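Local atomic coordinates of mandelate racemase/muconate lactonizing enzyme-like protein (Roseovarius sp. TM1035, PDB entry 3RCY), a protein that is of unknown specificity but, as a magnesium-binding member of the mandelate racemase/muconate lactonizing enzyme family, probably abstracts a proton next to a substrate carboxylate. Residues Y23-K28 with A53-V58; D156-G161 with G201-L206; E236-D241 with A247-A252; A267-V272 with W292-V297. All coordinates share one frame; numbering follows the deposited sequence. Where two conformers were deposited one is given.

Interaction 1 (Y23-K28 with A53-V58); sequences YWILVK and AVIEDV
In the N-terminal capping domain characteristic of the enolase superfamily, a three-stranded antiparallel sheet is backed by helices, and Ile55 of helix 48-63 meets Ile25 and Val27 of strand 24-31 in the layer between them. Strand 24-31 is the middle strand of the sheet. The backbone alternates, so Ile25 and Val27 both point toward the helix while Leu26 points away, and one helical side chain can meet both. No hydrogen bond crosses the contact; it is apolar throughout and buried. With CG1 of Ile55 anti to its carbonyl carbon (chi1 -68°) and CD1 extended beyond it (chi2 162°), the two ends of the side chain part company: the long branch runs to Ile25, the short branch to Val27. Ile55 also packs on Ile9 and Cys41 of the flanking strands and on Ala94 of helix 89-110, so it is enclosed by sheet and helix together. Elsewhere on the same helix, Val54 and Val58 lie against Val46 of a neighbouring subunit. At the closest point Ile55 CD1 is 3.7 Å from Ile25 CG2; the second branch, Ile55 CG2, lies 4.0 Å from Val27 CG1.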
loop_
_atom_site.group_PDB
_atom_site.type_symbol
_atom_site.label_atom_id
_atom_site.label_comp_id
_atom_site.label_asym_id
_atom_site.label_seq_id
_atom_site.Cartn_x
_atom_site.Cartn_y
_atom_site.Cartn_z
ATOM N N TYR A 23 2.997 34.268 -30.187
ATOM C CA TYR A 23 1.752 35.040 -30.228
ATOM C C TYR A 23 0.951 34.820 -28.953
ATOM O O TYR A 23 1.105 33.789 -28.279
ATOM C CB TYR A 23 0.892 34.676 -31.462
ATOM C CG TYR A 23 0.598 33.194 -31.539
ATOM C CD1 TYR A 23 -0.424 32.629 -30.772
ATOM C CD2 TYR A 23 1.367 32.347 -32.353
ATOM C CE1 TYR A 23 -0.675 31.274 -30.803
ATOM C CE2 TYR A 23 1.112 30.979 -32.399
ATOM C CZ TYR A 23 0.091 30.448 -31.616
ATOM O OH TYR A 23 -0.177 29.091 -31.631
ATOM N N TRP A 24 0.096 35.789 -28.638
ATOM C CA TRP A 24 -0.825 35.693 -27.509
ATOM C C TRP A 24 -2.251 35.775 -28.028
ATOM O O TRP A 24 -2.541 36.546 -28.941
ATOM C CB TRP A 24 -0.574 36.817 -26.499
ATOM C CG TRP A 24 0.830 36.858 -25.963
ATOM C CD1 TRP A 24 1.675 35.797 -25.779
ATOM C CD2 TRP A 24 1.546 38.018 -25.528
ATOM N NE1 TRP A 24 2.875 36.228 -25.264
ATOM C CE2 TRP A 24 2.823 37.586 -25.099
ATOM C CE3 TRP A 24 1.232 39.379 -25.455
ATOM C CZ2 TRP A 24 3.789 38.470 -24.608
ATOM C CZ3 TRP A 24 2.192 40.260 -24.957
ATOM C CH2 TRP A 24 3.456 39.801 -24.548
ATOM N N ILE A 25 -3.133 34.969 -27.450
ATOM C CA ILE A 25 -4.526 34.922 -27.885
ATOM C C ILE A 25 -5.375 35.665 -26.867
ATOM O O ILE A 25 -5.659 35.150 -25.784
ATOM C CB ILE A 25 -5.042 33.469 -28.074
ATOM C CG1 ILE A 25 -4.179 32.722 -29.104
ATOM C CG2 ILE A 25 -6.513 33.481 -28.519
ATOM C CD1 ILE A 25 -4.360 31.193 -29.083
ATOM N N LEU A 26 -5.763 36.883 -27.223
ATOM C CA LEU A 26 -6.583 37.716 -26.352
ATOM C C LEU A 26 -8.050 37.585 -26.734
ATOM O O LEU A 26 -8.385 37.494 -27.921
ATOM C CB LEU A 26 -6.147 39.186 -26.446
ATOM C CG LEU A 26 -4.645 39.485 -26.297
ATOM C CD1 LEU A 26 -4.399 40.975 -26.470
ATOM C CD2 LEU A 26 -4.095 38.992 -24.951
ATOM N N VAL A 27 -8.919 37.561 -25.727
ATOM C CA VAL A 27 -10.363 37.589 -25.963
ATOM C C VAL A 27 -10.980 38.795 -25.260
ATOM O O VAL A 27 -10.614 39.130 -24.134
ATOM C CB VAL A 27 -11.072 36.263 -25.542
ATOM C CG1 VAL A 27 -10.575 35.105 -26.393
ATOM C CG2 VAL A 27 -10.871 35.957 -24.035
ATOM N N LYS A 28 -11.907 39.451 -25.941
ATOM C CA LYS A 28 -12.595 40.597 -25.384
ATOM C C LYS A 28 -14.084 40.274 -25.423
ATOM O O LYS A 28 -14.645 40.016 -26.491
ATOM C CB LYS A 28 -12.266 41.847 -26.213
ATOM C CG LYS A 28 -13.020 43.126 -25.842
ATOM C CD LYS A 28 -12.990 44.084 -27.049
ATOM C CE LYS A 28 -13.691 45.399 -26.798
ATOM N NZ LYS A 28 -13.433 46.319 -27.956
ATOM N N ALA A 53 -11.631 29.344 -34.318
ATOM C CA ALA A 53 -12.851 28.573 -34.546
ATOM C C ALA A 53 -13.290 27.859 -33.262
ATOM O O ALA A 53 -14.477 27.817 -32.959
ATOM C CB ALA A 53 -12.665 27.581 -35.691
ATOM N N VAL A 54 -12.329 27.326 -32.507
ATOM C CA VAL A 54 -12.631 26.627 -31.247
ATOM C C VAL A 54 -13.236 27.596 -30.227
ATOM O O VAL A 54 -14.276 27.301 -29.617
ATOM C CB VAL A 54 -11.368 25.929 -30.660
ATOM C CG1 VAL A 54 -11.612 25.435 -29.213
ATOM C CG2 VAL A 54 -10.933 24.770 -31.561
ATOM N N ILE A 55 -12.581 28.749 -30.054
ATOM C CA ILE A 55 -13.028 29.777 -29.102
ATOM C C ILE A 55 -14.438 30.271 -29.446
ATOM O O ILE A 55 -15.312 30.316 -28.579
ATOM C CB ILE A 55 -12.017 30.950 -29.031
ATOM C CG1 ILE A 55 -10.706 30.472 -28.392
ATOM C CG2 ILE A 55 -12.584 32.125 -28.245
ATOM C CD1 ILE A 55 -9.512 31.387 -28.664
ATOM N N GLU A 56 -14.655 30.608 -30.716
ATOM C CA GLU A 56 -15.969 31.047 -31.191
ATOM C C GLU A 56 -17.057 30.003 -30.907
ATOM O O GLU A 56 -18.153 30.352 -30.469
ATOM C CB GLU A 56 -15.923 31.410 -32.692
ATOM C CG GLU A 56 -15.221 32.740 -32.985
ATOM C CD GLU A 56 -14.978 32.992 -34.475
ATOM O OE1 GLU A 56 -15.331 32.117 -35.301
ATOM O OE2 GLU A 56 -14.430 34.066 -34.823
ATOM N N ASP A 57 -16.738 28.728 -31.134
ATOM C CA ASP A 57 -17.667 27.629 -30.852
ATOM C C ASP A 57 -18.021 27.562 -29.365
ATOM O O ASP A 57 -19.197 27.599 -29.002
ATOM C CB ASP A 57 -17.080 26.289 -31.310
ATOM C CG ASP A 57 -18.060 25.137 -31.158
ATOM O OD1 ASP A 57 -18.387 24.770 -30.010
ATOM O OD2 ASP A 57 -18.499 24.585 -32.188
ATOM N N VAL A 58 -16.995 27.457 -28.522
ATOM C CA VAL A 58 -17.171 27.397 -27.068
ATOM C C VAL A 58 -18.030 28.561 -26.554
ATOM O O VAL A 58 -18.991 28.360 -25.793
ATOM C CB VAL A 58 -15.790 27.380 -26.347
ATOM C CG1 VAL A 58 -15.956 27.581 -24.834
ATOM C CG2 VAL A 58 -15.054 26.051 -26.640
#

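Interaction 2 (D156-G161 with G201-L206); sequences DCVARG and GDKADL
With chi1 at 168°, Val158 sets CG1 anti to its backbone N and CG2 anti to its carbonyl carbon, and the two methyls fork toward Lys203 and Ala204. CG2 meets Ala204 CB at 3.6 Å. CG1 rests against the aliphatic part of Lys203, 3.7 Å from its CB and 4.0 Å from its CD. The lysine chain, extended beyond CG, runs at about a right angle to the valine. Val158 sits in the last turn of helix 147-159, which Gly161 closes in a Schellman motif: its N bonds back to Val158 O at 2.9 Å, and its phi is positive. Ala204 lies just ahead of strand 205-208 of the barrel, whose Asp205 and Leu206 continue into the sheet; Val158 touches Val200 at the end of helix 183-200 as well. The contact thus ties a helix end to the approach of a strand at the barrel's rim. Since no polar atom bonds across it, the join is van der Waals packing, buried at Ala204 and more open at Lys203, whose methylenes do the touching.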
loop_
_atom_site.group_PDB
_atom_site.type_symbol
_atom_site.label_atom_id
_atom_site.label_comp_id
_atom_site.label_asym_id
_atom_site.label_seq_id
_atom_site.Cartn_x
_atom_site.Cartn_y
_atom_site.Cartn_z
ATOM N N ASP A 156 22.048 40.876 -12.084
ATOM C CA ASP A 156 21.201 42.006 -12.439
ATOM C C ASP A 156 19.765 41.855 -11.902
ATOM O O ASP A 156 19.202 42.808 -11.371
ATOM C CB ASP A 156 21.205 42.236 -13.952
ATOM C CG ASP A 156 20.594 43.567 -14.327
ATOM O OD1 ASP A 156 21.105 44.623 -13.890
ATOM O OD2 ASP A 156 19.587 43.557 -15.043
ATOM N N CYS A 157 19.177 40.666 -12.031
ATOM C CA CYS A 157 17.845 40.413 -11.460
ATOM C C CYS A 157 17.805 40.689 -9.957
ATOM O O CYS A 157 16.885 41.334 -9.446
ATOM C CB CYS A 157 17.406 38.969 -11.728
ATOM S SG CYS A 157 16.948 38.688 -13.407
ATOM N N VAL A 158 18.818 40.200 -9.258
ATOM C CA VAL A 158 18.908 40.366 -7.812
ATOM C C VAL A 158 19.115 41.832 -7.414
ATOM O O VAL A 158 18.486 42.316 -6.468
ATOM C CB VAL A 158 19.988 39.436 -7.217
ATOM C CG1 VAL A 158 20.291 39.792 -5.772
ATOM C CG2 VAL A 158 19.515 37.992 -7.329
ATOM N N ALA A 159 19.968 42.537 -8.150
ATOM C CA ALA A 159 20.183 43.967 -7.909
ATOM C C ALA A 159 18.851 44.715 -7.981
ATOM O O ALA A 159 18.598 45.606 -7.170
ATOM C CB ALA A 159 21.180 44.541 -8.915
ATOM N N ARG A 160 18.007 44.277 -8.886
ATOM C CA ARG A 160 16.730 44.863 -9.199
ATOM C C ARG A 160 15.657 44.405 -8.212
ATOM O O ARG A 160 14.550 44.783 -8.365
ATOM C CB ARG A 160 16.293 44.474 -10.619
ATOM C CG ARG A 160 16.569 45.384 -11.814
ATOM C CD ARG A 160 16.712 44.630 -13.185
ATOM N NE ARG A 160 15.905 43.387 -13.425
ATOM C CZ ARG A 160 16.215 42.434 -14.319
ATOM N NH1 ARG A 160 15.328 41.482 -14.689
ATOM N NH2 ARG A 160 17.410 42.446 -14.879
ATOM N N GLY A 161 16.003 43.593 -7.230
ATOM C CA GLY A 161 15.090 43.159 -6.179
ATOM C C GLY A 161 14.456 41.778 -6.282
ATOM O O GLY A 161 13.771 41.360 -5.352
ATOM N N GLY A 201 24.260 34.380 -3.957
ATOM C CA GLY A 201 24.401 33.973 -2.553
ATOM C C GLY A 201 23.063 33.615 -1.924
ATOM O O GLY A 201 22.276 32.858 -2.514
ATOM N N ASP A 202 22.804 34.168 -0.738
ATOM C CA ASP A 202 21.514 34.006 -0.046
ATOM C C ASP A 202 20.457 35.024 -0.448
ATOM O O ASP A 202 19.380 35.044 0.138
ATOM C CB ASP A 202 21.680 34.141 1.466
ATOM C CG ASP A 202 22.408 32.992 2.082
ATOM O OD1 ASP A 202 22.507 31.923 1.447
ATOM O OD2 ASP A 202 22.885 33.173 3.223
ATOM N N LYS A 203 20.751 35.879 -1.418
ATOM C CA LYS A 203 19.808 36.943 -1.765
ATOM C C LYS A 203 18.655 36.453 -2.648
ATOM O O LYS A 203 17.625 37.122 -2.754
ATOM C CB LYS A 203 20.519 38.122 -2.431
ATOM C CG LYS A 203 21.534 38.840 -1.540
ATOM C CD LYS A 203 22.227 39.955 -2.322
ATOM C CE LYS A 203 23.067 40.843 -1.415
ATOM N NZ LYS A 203 23.509 42.086 -2.129
ATOM N N ALA A 204 18.830 35.300 -3.288
ATOM C CA ALA A 204 17.791 34.762 -4.170
ATOM C C ALA A 204 17.785 33.246 -4.185
ATOM O O ALA A 204 18.816 32.607 -3.946
ATOM C CB ALA A 204 17.958 35.292 -5.578
ATOM N N ASP A 205 16.615 32.681 -4.461
ATOM C CA ASP A 205 16.493 31.248 -4.717
ATOM C C ASP A 205 16.775 30.901 -6.172
ATOM O O ASP A 205 16.561 31.719 -7.064
ATOM C CB ASP A 205 15.106 30.752 -4.314
ATOM C CG ASP A 205 14.951 30.661 -2.815
ATOM O OD1 ASP A 205 15.594 29.774 -2.197
ATOM O OD2 ASP A 205 14.196 31.489 -2.258
ATOM N N LEU A 206 17.277 29.688 -6.383
ATOM C CA LEU A 206 17.480 29.135 -7.714
ATOM C C LEU A 206 16.279 28.267 -8.069
ATOM O O LEU A 206 15.914 27.355 -7.316
ATOM C CB LEU A 206 18.756 28.289 -7.746
ATOM C CG LEU A 206 20.125 28.915 -8.031
ATOM C CD1 LEU A 206 20.390 30.168 -7.215
ATOM C CD2 LEU A 206 21.224 27.863 -7.804
#

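Interaction 3 (E236-D241 with A247-A252); sequences EPVPPD and AQVARA. With RIB (alpha-D-ribofuranose), chain M.
The bond from Arg251 N to Ala247 O, 3.0 Å, secures the helical turn from which Val249 reaches Pro237 and Val238 of the preceding loop. Val249 CG1, anti to its own backbone N (chi1 179°), packs against the CB-CG side of the Pro237 ring, 3.9 Å from either atom. Its other methyl, CG2, meets Val238 CG1 at 3.8 Å, the two side chains lying alongside one another and running opposite ways. Met246, one turn earlier on the helix, packs on both loop residues, and Val257 of strand 257-259 also packs on Pro237. Further along the loop, Pro240 and Asp241 line a ribofuranose pocket; the sugar bond to Pro240 O is doubtful because that oxygen sits too near the ring. Asp241 OD2 is bonded to Tyr79 of a neighbouring subunit. Strand 233-235, which ends in the magnesium ligand Glu235, thus turns through this loop back onto helix 243-252, one beta-alpha unit of the enolase-superfamily barrel.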
loop_
_atom_site.group_PDB
_atom_site.type_symbol
_atom_site.label_atom_id
_atom_site.label_comp_id
_atom_site.label_asym_id
_atom_site.label_seq_id
_atom_site.Cartn_x
_atom_site.Cartn_y
_atom_site.Cartn_z
ATOM N N GLU A 236 8.917 20.455 -13.814
ATOM C CA GLU A 236 8.632 19.496 -14.900
ATOM C C GLU A 236 9.820 18.557 -15.198
ATOM O O GLU A 236 10.380 18.587 -16.291
ATOM C CB GLU A 236 8.244 20.248 -16.178
ATOM C CG GLU A 236 6.899 20.970 -16.111
ATOM C CD GLU A 236 6.276 21.115 -17.490
ATOM O OE1 GLU A 236 6.908 21.758 -18.362
ATOM O OE2 GLU A 236 5.164 20.568 -17.707
ATOM N N PRO A 237 10.223 17.729 -14.224
ATOM C CA PRO A 237 11.411 16.896 -14.497
ATOM C C PRO A 237 11.183 15.836 -15.590
ATOM O O PRO A 237 12.147 15.363 -16.211
ATOM C CB PRO A 237 11.684 16.222 -13.147
ATOM C CG PRO A 237 10.369 16.298 -12.402
ATOM C CD PRO A 237 9.740 17.581 -12.839
ATOM N N VAL A 238 9.920 15.477 -15.802
ATOM C CA VAL A 238 9.517 14.455 -16.767
ATOM C C VAL A 238 8.339 15.006 -17.578
ATOM O O VAL A 238 7.758 16.010 -17.185
ATOM C CB VAL A 238 9.119 13.116 -16.065
ATOM C CG1 VAL A 238 10.319 12.493 -15.366
ATOM C CG2 VAL A 238 7.951 13.313 -15.088
ATOM N N PRO A 239 7.994 14.373 -18.719
ATOM C CA PRO A 239 6.829 14.850 -19.484
ATOM C C PRO A 239 5.535 14.825 -18.656
ATOM O O PRO A 239 5.446 14.066 -17.691
ATOM C CB PRO A 239 6.746 13.861 -20.648
ATOM C CG PRO A 239 8.177 13.379 -20.821
ATOM C CD PRO A 239 8.705 13.283 -19.423
ATOM N N PRO A 240 4.541 15.655 -19.030
ATOM C CA PRO A 240 3.331 15.848 -18.224
ATOM C C PRO A 240 2.264 14.747 -18.340
ATOM O O PRO A 240 1.133 14.964 -17.908
ATOM C CB PRO A 240 2.776 17.186 -18.748
ATOM C CG PRO A 240 3.232 17.234 -20.192
ATOM C CD PRO A 240 4.582 16.555 -20.204
ATOM N N ASP A 241 2.614 13.582 -18.883
ATOM C CA ASP A 241 1.619 12.549 -19.174
ATOM C C ASP A 241 1.720 11.306 -18.288
ATOM O O ASP A 241 1.217 10.237 -18.645
ATOM C CB ASP A 241 1.684 12.145 -20.656
ATOM C CG ASP A 241 3.057 11.590 -21.073
ATOM O OD1 ASP A 241 4.002 11.552 -20.250
ATOM O OD2 ASP A 241 3.191 11.196 -22.250
ATOM N N ALA A 247 6.082 11.279 -9.490
ATOM C CA ALA A 247 6.152 10.968 -8.064
ATOM C C ALA A 247 7.408 10.160 -7.750
ATOM O O ALA A 247 7.987 10.316 -6.677
ATOM C CB ALA A 247 4.902 10.231 -7.602
ATOM N N GLN A 248 7.821 9.299 -8.687
ATOM C CA GLN A 248 9.079 8.569 -8.539
ATOM C C GLN A 248 10.271 9.518 -8.455
ATOM O O GLN A 248 11.150 9.337 -7.603
ATOM C CB GLN A 248 9.286 7.579 -9.677
ATOM C CG GLN A 248 8.475 6.301 -9.566
ATOM C CD GLN A 248 8.688 5.402 -10.765
ATOM O OE1 GLN A 248 8.149 5.645 -11.850
ATOM N NE2 GLN A 248 9.488 4.357 -10.580
ATOM N N VAL A 249 10.306 10.521 -9.340
ATOM C CA VAL A 249 11.348 11.550 -9.281
ATOM C C VAL A 249 11.275 12.290 -7.932
ATOM O O VAL A 249 12.292 12.452 -7.247
ATOM C CB VAL A 249 11.251 12.552 -10.459
ATOM C CG1 VAL A 249 12.339 13.614 -10.348
ATOM C CG2 VAL A 249 11.358 11.828 -11.793
ATOM N N ALA A 250 10.068 12.703 -7.548
ATOM C CA ALA A 250 9.869 13.450 -6.310
ATOM C C ALA A 250 10.406 12.709 -5.079
ATOM O O ALA A 250 11.019 13.323 -4.211
ATOM C CB ALA A 250 8.396 13.817 -6.128
ATOM N N ARG A 251 10.188 11.394 -5.024
ATOM C CA ARG A 251 10.664 10.578 -3.892
ATOM C C ARG A 251 12.180 10.355 -3.904
ATOM O O ARG A 251 12.780 10.130 -2.854
ATOM C CB ARG A 251 9.960 9.212 -3.876
ATOM C CG ARG A 251 8.477 9.262 -3.500
ATOM C CD ARG A 251 7.916 7.860 -3.262
ATOM N NE ARG A 251 7.905 7.032 -4.472
ATOM C CZ ARG A 251 6.895 6.987 -5.342
ATOM N NH1 ARG A 251 5.811 7.738 -5.154
ATOM N NH2 ARG A 251 6.971 6.199 -6.407
ATOM N N ALA A 252 12.782 10.410 -5.091
ATOM C CA ALA A 252 14.195 10.065 -5.274
ATOM C C ALA A 252 15.155 11.259 -5.348
ATOM O O ALA A 252 16.369 11.068 -5.347
ATOM C CB ALA A 252 14.367 9.172 -6.512
HETATM O O5 RIB M . -2.443 10.576 -18.958
HETATM C C5 RIB M . -2.761 10.918 -17.605
HETATM C C4 RIB M . -2.928 12.425 -17.531
HETATM O O4 RIB M . -2.579 12.898 -16.232
HETATM C C3 RIB M . -1.989 13.128 -18.486
HETATM O O3 RIB M . -2.680 13.480 -19.672
HETATM C C2 RIB M . -1.577 14.387 -17.780
HETATM O O2 RIB M . -2.356 15.479 -18.257
HETATM C C1 RIB M . -1.883 14.145 -16.316
HETATM O O1 RIB M . -0.662 14.102 -15.567
#

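Interaction 4 (A267-V272 with W292-V297); sequences AEFAPV and WEMKKV. With RIB (alpha-D-ribofuranose), chain L; RIB (alpha-D-ribofuranose), chain M.
Phe269 and Val297 meet side chain to side chain, crossing at about a right angle: Val297 CG1 lies 3.7 Å from Phe269 CB and 3.8 Å from its CG, with CG2 of the same valine 3.9 Å from CB. The aromatic ring is sent toward helix 290-302 by a chi1 of -79°, which leaves CG anti to the carbonyl carbon. Met294 completes the first shell. Its sulfur, SD, makes a Met-aromatic contact 4.9 Å from the centroid of the Phe269 ring, oblique at 36° from the normal and on the same side of the ring plane as Val297 CG1. The methionine starts off to one side and bends its chain to bring SD there. Glu293, next to Met294 in the chain and one turn before Val297, forms a salt bridge with Lys266 at the start of helix 266-274. The far side of helix 266-274 belongs to the sugar sites: O5 of one ribofuranose (chain L) donates to Ala267 O at 2.8 Å, and O2 of the other (chain M) bonds weakly to Glu268 OE1. The Glu268 carboxylate is held by Thr264 N on OE1 and by Arg86 of a neighbouring subunit on OE2. Behind the first shell, Leu281 of strand 280-281 packs on both Phe269 and Val297, and Ala288 of helix 285-288 touches Phe269 and Met294, so the two barrel helices close over the strand that links them.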
loop_
_atom_site.group_PDB
_atom_site.type_symbol
_atom_site.label_atom_id
_atom_site.label_comp_id
_atom_site.label_asym_id
_atom_site.label_seq_id
_atom_site.Cartn_x
_atom_site.Cartn_y
_atom_site.Cartn_z
ATOM N N ALA A 267 -9.322 17.952 -12.209
ATOM C CA ALA A 267 -9.258 16.499 -12.469
ATOM C C ALA A 267 -7.828 16.015 -12.727
ATOM O O ALA A 267 -7.529 14.841 -12.534
ATOM C CB ALA A 267 -10.178 16.098 -13.636
ATOM N N GLU A 268 -6.951 16.918 -13.165
ATOM C CA GLU A 268 -5.543 16.573 -13.398
ATOM C C GLU A 268 -4.638 17.004 -12.256
ATOM O O GLU A 268 -3.657 16.329 -11.959
ATOM C CB GLU A 268 -5.050 17.156 -14.727
ATOM C CG GLU A 268 -5.633 16.408 -15.917
ATOM C CD GLU A 268 -5.136 16.894 -17.278
ATOM O OE1 GLU A 268 -4.238 17.763 -17.357
ATOM O OE2 GLU A 268 -5.660 16.381 -18.288
ATOM N N PHE A 269 -4.966 18.124 -11.611
ATOM C CA PHE A 269 -4.146 18.590 -10.493
ATOM C C PHE A 269 -4.327 17.744 -9.236
ATOM O O PHE A 269 -3.370 17.530 -8.488
ATOM C CB PHE A 269 -4.382 20.070 -10.209
ATOM C CG PHE A 269 -3.648 20.973 -11.151
ATOM C CD1 PHE A 269 -2.288 21.228 -10.972
ATOM C CD2 PHE A 269 -4.301 21.530 -12.249
ATOM C CE1 PHE A 269 -1.589 22.045 -11.875
ATOM C CE2 PHE A 269 -3.620 22.352 -13.151
ATOM C CZ PHE A 269 -2.256 22.607 -12.962
ATOM N N ALA A 270 -5.541 17.243 -9.023
ATOM C CA ALA A 270 -5.819 16.420 -7.845
ATOM C C ALA A 270 -4.914 15.176 -7.731
ATOM O O ALA A 270 -4.331 14.948 -6.669
ATOM C CB ALA A 270 -7.304 16.037 -7.782
ATOM N N PRO A 271 -4.794 14.372 -8.809
ATOM C CA PRO A 271 -3.898 13.211 -8.750
ATOM C C PRO A 271 -2.419 13.560 -8.541
ATOM O O PRO A 271 -1.705 12.802 -7.885
ATOM C CB PRO A 271 -4.095 12.540 -10.114
ATOM C CG PRO A 271 -5.470 12.947 -10.532
ATOM C CD PRO A 271 -5.594 14.364 -10.050
ATOM N N VAL A 272 -1.968 14.688 -9.087
ATOM C CA VAL A 272 -0.595 15.158 -8.873
ATOM C C VAL A 272 -0.320 15.330 -7.372
ATOM O O VAL A 272 0.714 14.892 -6.866
ATOM C CB VAL A 272 -0.327 16.471 -9.647
ATOM C CG1 VAL A 272 0.973 17.134 -9.194
ATOM C CG2 VAL A 272 -0.290 16.204 -11.168
ATOM N N TRP A 292 -11.547 30.628 -11.256
ATOM C CA TRP A 292 -12.369 29.897 -10.280
ATOM C C TRP A 292 -11.934 28.442 -10.143
ATOM O O TRP A 292 -11.791 27.941 -9.034
ATOM C CB TRP A 292 -13.849 29.973 -10.662
ATOM C CG TRP A 292 -14.820 29.624 -9.559
ATOM C CD1 TRP A 292 -15.640 28.527 -9.501
ATOM C CD2 TRP A 292 -15.079 30.380 -8.367
ATOM N NE1 TRP A 292 -16.393 28.556 -8.344
ATOM C CE2 TRP A 292 -16.073 29.684 -7.635
ATOM C CE3 TRP A 292 -14.578 31.587 -7.852
ATOM C CZ2 TRP A 292 -16.573 30.153 -6.410
ATOM C CZ3 TRP A 292 -15.073 32.056 -6.636
ATOM C CH2 TRP A 292 -16.063 31.334 -5.924
ATOM N N GLU A 293 -11.730 27.770 -11.276
ATOM C CA GLU A 293 -11.246 26.386 -11.278
ATOM C C GLU A 293 -9.899 26.291 -10.542
ATOM O O GLU A 293 -9.676 25.370 -9.751
ATOM C CB GLU A 293 -11.154 25.859 -12.724
ATOM C CG GLU A 293 -10.604 24.445 -12.881
ATOM C CD GLU A 293 -11.576 23.345 -12.485
ATOM O OE1 GLU A 293 -12.687 23.631 -11.976
ATOM O OE2 GLU A 293 -11.217 22.171 -12.698
ATOM N N MET A 294 -9.027 27.270 -10.764
ATOM C CA MET A 294 -7.741 27.291 -10.070
ATOM C C MET A 294 -7.835 27.633 -8.578
ATOM O O MET A 294 -6.965 27.227 -7.809
ATOM C CB MET A 294 -6.720 28.173 -10.805
ATOM C CG MET A 294 -6.211 27.535 -12.115
ATOM S SD MET A 294 -5.643 25.828 -11.893
ATOM C CE MET A 294 -7.083 24.870 -12.353
ATOM N N LYS A 295 -8.888 28.353 -8.174
ATOM C CA LYS A 295 -9.197 28.525 -6.743
ATOM C C LYS A 295 -9.522 27.179 -6.088
ATOM O O LYS A 295 -9.117 26.904 -4.950
ATOM C CB LYS A 295 -10.347 29.529 -6.524
ATOM C CG LYS A 295 -9.956 31.013 -6.674
ATOM C CD LYS A 295 -9.121 31.543 -5.482
ATOM C CE LYS A 295 -9.945 31.720 -4.205
ATOM N NZ LYS A 295 -9.165 32.457 -3.146
ATOM N N LYS A 296 -10.251 26.339 -6.811
ATOM C CA LYS A 296 -10.532 24.984 -6.354
ATOM C C LYS A 296 -9.231 24.210 -6.159
ATOM O O LYS A 296 -9.041 23.552 -5.128
ATOM C CB LYS A 296 -11.470 24.266 -7.334
ATOM C CG LYS A 296 -12.871 24.896 -7.431
ATOM C CD LYS A 296 -13.832 24.020 -8.244
ATOM C CE LYS A 296 -15.271 24.552 -8.193
ATOM N NZ LYS A 296 -16.173 23.826 -9.169
ATOM N N VAL A 297 -8.320 24.316 -7.127
ATOM C CA VAL A 297 -7.016 23.646 -7.039
ATOM C C VAL A 297 -6.167 24.188 -5.892
ATOM O O VAL A 297 -5.525 23.412 -5.179
ATOM C CB VAL A 297 -6.252 23.683 -8.398
ATOM C CG1 VAL A 297 -4.835 23.150 -8.249
ATOM C CG2 VAL A 297 -7.005 22.869 -9.423
HETATM O O5 RIB L . -8.494 13.443 -14.815
HETATM C C5 RIB L . -7.329 12.614 -14.892
HETATM C C4 RIB L . -7.239 12.056 -16.300
HETATM O O4 RIB L . -7.501 10.654 -16.264
HETATM C C3 RIB L . -8.293 12.699 -17.179
HETATM O O3 RIB L . -7.647 13.474 -18.205
HETATM C C2 RIB L . -9.152 11.551 -17.691
HETATM O O2 RIB L . -9.258 11.563 -19.109
HETATM C C1 RIB L . -8.446 10.275 -17.265
HETATM O O1 RIB L . -9.356 9.284 -16.750
HETATM O O5 RIB M . -2.443 10.576 -18.958
HETATM C C5 RIB M . -2.761 10.918 -17.605
HETATM C C4 RIB M . -2.928 12.425 -17.531
HETATM O O4 RIB M . -2.579 12.898 -16.232
HETATM C C3 RIB M . -1.989 13.128 -18.486
HETATM O O3 RIB M . -2.680 13.480 -19.672
HETATM C C2 RIB M . -1.577 14.387 -17.780
HETATM O O2 RIB M . -2.356 15.479 -18.257
HETATM C C1 RIB M . -1.883 14.145 -16.316
HETATM O O1 RIB M . -0.662 14.102 -15.567
#

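In the fold
Interaction 1 belongs to the N-terminal domain, whereas interactions 2, 3 and 4 lie in the barrel. Interactions 3 and 4 are neighbours, with centres about 18 Å apart and nearest atoms about 6 Å apart; Pro240 and Asp241 of one and Glu268 of the other line the same ribofuranose pocket. Neither contact touches the magnesium: the side chain of Pro237 is about 10 Å from it and that of Phe269 about 12 Å. Interactions 1 and 2 lie on opposite sides of the chain's centre, their own centres about 37 Å apart. Interactions 1, 3 and 4 all touch the second subunit, while interaction 2 touches a third.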